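Local structure of RNA-binding protein RMD9, mitochondrial (Saccharomyces cerevisiae S288C, 7A9X) at residues 283-291 / 303-314. The protein binds a dodecameric sequence element in the 3'-UTRs of mitochondrial mRNAs and takes part in their processing or stability. Numbering follows the deposited sequence.
Sequences LIETHLSFI and FFDKIINDEMPY. With nucleotides of chain B.
The imidazole of His287 takes Phe303 CD2 over the centre of one face, 3.4 Å above the plane, in an edge-to-face pair with the rings at 81°. Tyr314 OH, Phe303 O, Lys306 CB and the Met312 methyl lie round its edge. Phe303 in turn stacks nearly parallel to Phe290, offset with centroids 4.3 Å apart, while Phe290 CB sits over the face of the Phe303 ring. The Tyr314 ring is sandwiched: Leu283 CB lies over the centre of one face in a CH-pi contact, and Met312 CB of its own segment covers the other. Histidine suits its place because a flat ring with two nitrogens can bridge two partners. With CG anti to the backbone N (chi1 -170°), the ring extends from helix 281-292 to the second segment. There His287 NE2 donates to Phe303 O at 2.8 Å, nearly straight at 167°, although tilted from the carbonyl plane. His287 ND1 and Tyr314 OH share a hydrogen bond of 2.7 Å; a tyrosine fits here because its ring offers two faces to apolar neighbours while its hydroxyl reaches the imidazole. The pair of helices is consistent with the helix-turn-helix hairpin of a pentatricopeptide repeat, the fourth (PPR4); a Schellman motif at Asp310 ends the second helix, and the chain then turns back to bring Met312 and Tyr314 against the first. A leucine in place of His287 would probably leave the Phe303 carbonyl and the Tyr314 hydroxyl without these partners inside a buried interface. Farther along, Ile291 lies between the helices, where its CG1-CD1 branch supplies apolar contact: CG1 on Phe303 CB and CD1 on Ile307 CD1, both at 3.6 Å. Phe268 of helix 261-270 meets Phe290 edge-to-face and touches Tyr314, joining the cluster to the preceding helix.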
loop_
_atom_site.group_PDB
_atom_site.type_symbol
_atom_site.label_atom_id
_atom_site.label_comp_id
_atom_site.label_asym_id
_atom_site.label_seq_id
_atom_site.Cartn_x
_atom_site.Cartn_y
_atom_site.Cartn_z
ATOM N N LEU A 283 2.797 22.159 4.634
ATOM C CA LEU A 283 3.867 21.948 5.601
ATOM C C LEU A 283 4.000 20.483 5.987
ATOM O O LEU A 283 5.086 20.048 6.385
ATOM C CB LEU A 283 3.623 22.801 6.846
ATOM C CG LEU A 283 3.713 24.310 6.638
ATOM C CD1 LEU A 283 3.219 25.051 7.865
ATOM C CD2 LEU A 283 5.146 24.702 6.316
ATOM N N ILE A 284 2.917 19.711 5.880
ATOM C CA ILE A 284 2.990 18.289 6.201
ATOM C C ILE A 284 3.779 17.544 5.133
ATOM O O ILE A 284 4.672 16.747 5.443
ATOM C CB ILE A 284 1.581 17.694 6.362
ATOM C CG1 ILE A 284 0.770 18.471 7.395
ATOM C CG2 ILE A 284 1.666 16.233 6.773
ATOM C CD1 ILE A 284 -0.616 17.907 7.577
ATOM N N GLU A 285 3.452 17.785 3.859
ATOM C CA GLU A 285 4.146 17.105 2.768
ATOM C C GLU A 285 5.639 17.400 2.796
ATOM O O GLU A 285 6.464 16.487 2.686
ATOM C CB GLU A 285 3.556 17.518 1.418
ATOM C CG GLU A 285 2.170 16.985 1.131
ATOM C CD GLU A 285 1.856 16.986 -0.351
ATOM O OE1 GLU A 285 2.088 15.949 -1.008
ATOM O OE2 GLU A 285 1.395 18.029 -0.861
ATOM N N THR A 286 6.008 18.676 2.945
ATOM C CA THR A 286 7.424 19.029 2.946
ATOM C C THR A 286 8.135 18.450 4.161
ATOM O O THR A 286 9.211 17.854 4.027
ATOM C CB THR A 286 7.594 20.548 2.889
ATOM O OG1 THR A 286 6.778 21.159 3.893
ATOM C CG2 THR A 286 7.190 21.069 1.523
ATOM N N HIS A 287 7.545 18.600 5.351
ATOM C CA HIS A 287 8.144 18.037 6.558
ATOM C C HIS A 287 8.394 16.542 6.396
ATOM O O HIS A 287 9.502 16.056 6.651
ATOM C CB HIS A 287 7.245 18.310 7.765
ATOM C CG HIS A 287 7.877 17.985 9.084
ATOM N ND1 HIS A 287 7.921 18.885 10.127
ATOM C CD2 HIS A 287 8.472 16.855 9.537
ATOM C CE1 HIS A 287 8.526 18.329 11.161
ATOM N NE2 HIS A 287 8.870 17.098 10.829
ATOM N N LEU A 288 7.374 15.798 5.957
ATOM C CA LEU A 288 7.552 14.367 5.733
ATOM C C LEU A 288 8.587 14.092 4.649
ATOM O O LEU A 288 9.282 13.071 4.702
ATOM C CB LEU A 288 6.218 13.717 5.366
ATOM C CG LEU A 288 5.150 13.687 6.461
ATOM C CD1 LEU A 288 3.864 13.069 5.934
ATOM C CD2 LEU A 288 5.650 12.931 7.682
ATOM N N SER A 289 8.709 14.985 3.664
ATOM C CA SER A 289 9.728 14.810 2.635
ATOM C C SER A 289 11.133 14.877 3.227
ATOM O O SER A 289 12.025 14.131 2.807
ATOM C CB SER A 289 9.550 15.856 1.535
ATOM O OG SER A 289 10.454 15.629 0.469
ATOM N N PHE A 290 11.349 15.757 4.213
ATOM C CA PHE A 290 12.651 15.806 4.874
ATOM C C PHE A 290 12.966 14.500 5.588
ATOM O O PHE A 290 14.138 14.131 5.723
ATOM C CB PHE A 290 12.710 16.966 5.871
ATOM C CG PHE A 290 12.973 18.303 5.243
ATOM C CD1 PHE A 290 14.246 18.645 4.811
ATOM C CD2 PHE A 290 11.951 19.228 5.104
ATOM C CE1 PHE A 290 14.492 19.882 4.238
ATOM C CE2 PHE A 290 12.190 20.466 4.531
ATOM C CZ PHE A 290 13.462 20.793 4.099
ATOM N N ILE A 291 11.939 13.790 6.049
ATOM C CA ILE A 291 12.153 12.562 6.805
ATOM C C ILE A 291 12.432 11.394 5.870
ATOM O O ILE A 291 13.392 10.640 6.065
ATOM C CB ILE A 291 10.940 12.282 7.709
ATOM C CG1 ILE A 291 10.764 13.413 8.720
ATOM C CG2 ILE A 291 11.083 10.934 8.406
ATOM C CD1 ILE A 291 9.568 13.230 9.621
ATOM N N PHE A 303 14.008 16.102 11.780
ATOM C CA PHE A 303 12.602 16.300 11.454
ATOM C C PHE A 303 11.734 15.176 12.002
ATOM O O PHE A 303 10.570 15.408 12.351
ATOM C CB PHE A 303 12.426 16.424 9.941
ATOM C CG PHE A 303 12.606 17.822 9.428
ATOM C CD1 PHE A 303 13.873 18.329 9.182
ATOM C CD2 PHE A 303 11.507 18.633 9.199
ATOM C CE1 PHE A 303 14.041 19.617 8.713
ATOM C CE2 PHE A 303 11.666 19.923 8.732
ATOM C CZ PHE A 303 12.934 20.417 8.487
ATOM N N PHE A 304 12.278 13.959 12.086
ATOM C CA PHE A 304 11.536 12.858 12.689
ATOM C C PHE A 304 11.306 13.102 14.175
ATOM O O PHE A 304 10.223 12.814 14.698
ATOM C CB PHE A 304 12.281 11.541 12.462
ATOM C CG PHE A 304 11.682 10.368 13.188
ATOM C CD1 PHE A 304 10.620 9.666 12.641
ATOM C CD2 PHE A 304 12.192 9.958 14.413
ATOM C CE1 PHE A 304 10.071 8.585 13.305
ATOM C CE2 PHE A 304 11.648 8.879 15.082
ATOM C CZ PHE A 304 10.586 8.190 14.526
ATOM N N ASP A 305 12.315 13.634 14.871
ATOM C CA ASP A 305 12.152 13.953 16.284
ATOM C C ASP A 305 11.176 15.102 16.488
ATOM O O ASP A 305 10.493 15.159 17.517
ATOM C CB ASP A 305 13.505 14.292 16.911
ATOM C CG ASP A 305 14.487 13.137 16.844
ATOM O OD1 ASP A 305 14.045 11.970 16.900
ATOM O OD2 ASP A 305 15.705 13.398 16.735
ATOM N N LYS A 306 11.097 16.026 15.526
ATOM C CA LYS A 306 10.153 17.131 15.631
ATOM C C LYS A 306 8.708 16.649 15.659
ATOM O O LYS A 306 7.852 17.322 16.242
ATOM C CB LYS A 306 10.370 18.116 14.479
ATOM C CG LYS A 306 11.694 18.859 14.566
ATOM C CD LYS A 306 11.863 19.871 13.445
ATOM C CE LYS A 306 13.126 20.696 13.652
ATOM N NZ LYS A 306 13.291 21.747 12.612
ATOM N N ILE A 307 8.421 15.498 15.052
ATOM C CA ILE A 307 7.095 14.904 15.178
ATOM C C ILE A 307 6.966 14.162 16.502
ATOM O O ILE A 307 5.944 14.272 17.190
ATOM C CB ILE A 307 6.809 13.979 13.982
ATOM C CG1 ILE A 307 6.915 14.757 12.670
ATOM C CG2 ILE A 307 5.434 13.341 14.116
ATOM C CD1 ILE A 307 6.577 13.933 11.448
ATOM N N ILE A 308 7.999 13.403 16.880
ATOM C CA ILE A 308 7.950 12.621 18.113
ATOM C C ILE A 308 7.819 13.536 19.325
ATOM O O ILE A 308 7.029 13.271 20.239
ATOM C CB ILE A 308 9.192 11.715 18.220
ATOM C CG1 ILE A 308 9.267 10.757 17.026
ATOM C CG2 ILE A 308 9.189 10.950 19.536
ATOM C CD1 ILE A 308 8.123 9.763 16.944
ATOM N N ASN A 309 8.585 14.624 19.351
ATOM C CA ASN A 309 8.565 15.559 20.470
ATOM C C ASN A 309 7.470 16.611 20.354
ATOM O O ASN A 309 7.377 17.479 21.229
ATOM C CB ASN A 309 9.925 16.249 20.607
ATOM C CG ASN A 309 11.054 15.268 20.860
ATOM O OD1 ASN A 309 10.840 14.194 21.422
ATOM N ND2 ASN A 309 12.262 15.633 20.447
ATOM N N ASP A 310 6.652 16.563 19.300
ATOM C CA ASP A 310 5.526 17.482 19.124
ATOM C C ASP A 310 6.000 18.938 19.126
ATOM O O ASP A 310 5.420 19.808 19.779
ATOM C CB ASP A 310 4.458 17.244 20.195
ATOM C CG ASP A 310 3.067 17.625 19.733
ATOM O OD1 ASP A 310 2.898 17.913 18.531
ATOM O OD2 ASP A 310 2.144 17.640 20.575
ATOM N N GLU A 311 7.072 19.195 18.375
ATOM C CA GLU A 311 7.714 20.504 18.348
ATOM C C GLU A 311 7.119 21.456 17.320
ATOM O O GLU A 311 7.409 22.657 17.374
ATOM C CB GLU A 311 9.213 20.353 18.062
ATOM C CG GLU A 311 9.979 19.545 19.090
ATOM C CD GLU A 311 11.449 19.431 18.744
ATOM O OE1 GLU A 311 11.907 20.178 17.853
ATOM O OE2 GLU A 311 12.145 18.594 19.357
ATOM N N MET A 312 6.317 20.971 16.403
ATOM C CA MET A 312 5.924 21.895 15.353
ATOM C C MET A 312 4.624 22.605 15.708
ATOM O O MET A 312 3.783 22.051 16.422
ATOM C CB MET A 312 5.761 21.153 14.030
ATOM C CG MET A 312 7.014 20.413 13.618
ATOM S SD MET A 312 8.464 21.472 13.779
ATOM C CE MET A 312 8.896 21.710 12.061
ATOM N N PRO A 313 4.441 23.841 15.234
ATOM C CA PRO A 313 3.188 24.560 15.502
ATOM C C PRO A 313 1.994 24.045 14.715
ATOM O O PRO A 313 0.878 24.528 14.935
ATOM C CB PRO A 313 3.526 26.005 15.104
ATOM C CG PRO A 313 4.612 25.868 14.094
ATOM C CD PRO A 313 5.427 24.686 14.536
ATOM N N TYR A 314 2.184 23.086 13.813
ATOM C CA TYR A 314 1.100 22.504 13.038
ATOM C C TYR A 314 0.975 21.021 13.357
ATOM O O TYR A 314 1.949 20.371 13.750
ATOM C CB TYR A 314 1.329 22.691 11.530
ATOM C CG TYR A 314 2.712 22.279 11.072
ATOM C CD1 TYR A 314 2.992 20.961 10.729
ATOM C CD2 TYR A 314 3.738 23.209 10.986
ATOM C CE1 TYR A 314 4.254 20.584 10.314
ATOM C CE2 TYR A 314 5.002 22.841 10.573
ATOM C CZ TYR A 314 5.255 21.529 10.239
ATOM O OH TYR A 314 6.514 21.166 9.828
ATOM P P U B 5 -2.926 18.637 -0.961
ATOM O OP1 U B 5 -1.735 18.295 -1.779
ATOM O OP2 U B 5 -4.284 18.325 -1.468
ATOM O "O5'" U B 5 -2.740 17.914 0.442
ATOM C "C5'" U B 5 -1.560 18.105 1.208
ATOM C "C4'" U B 5 -1.666 17.418 2.543
ATOM O "O4'" U B 5 -2.707 18.051 3.335
ATOM C "C3'" U B 5 -2.087 15.959 2.490
ATOM O "O3'" U B 5 -1.027 15.079 2.172
ATOM C "C2'" U B 5 -2.688 15.736 3.869
ATOM O "O2'" U B 5 -1.671 15.571 4.843
ATOM C "C1'" U B 5 -3.380 17.079 4.110
ATOM N N1 U B 5 -4.800 17.032 3.696
ATOM C C2 U B 5 -5.680 16.476 4.602
ATOM O O2 U B 5 -5.326 16.062 5.693
ATOM N N3 U B 5 -6.988 16.432 4.188
ATOM C C4 U B 5 -7.489 16.873 2.981
ATOM O O4 U B 5 -8.694 16.763 2.756
ATOM C C5 U B 5 -6.515 17.431 2.092
ATOM C C6 U B 5 -5.232 17.487 2.469
#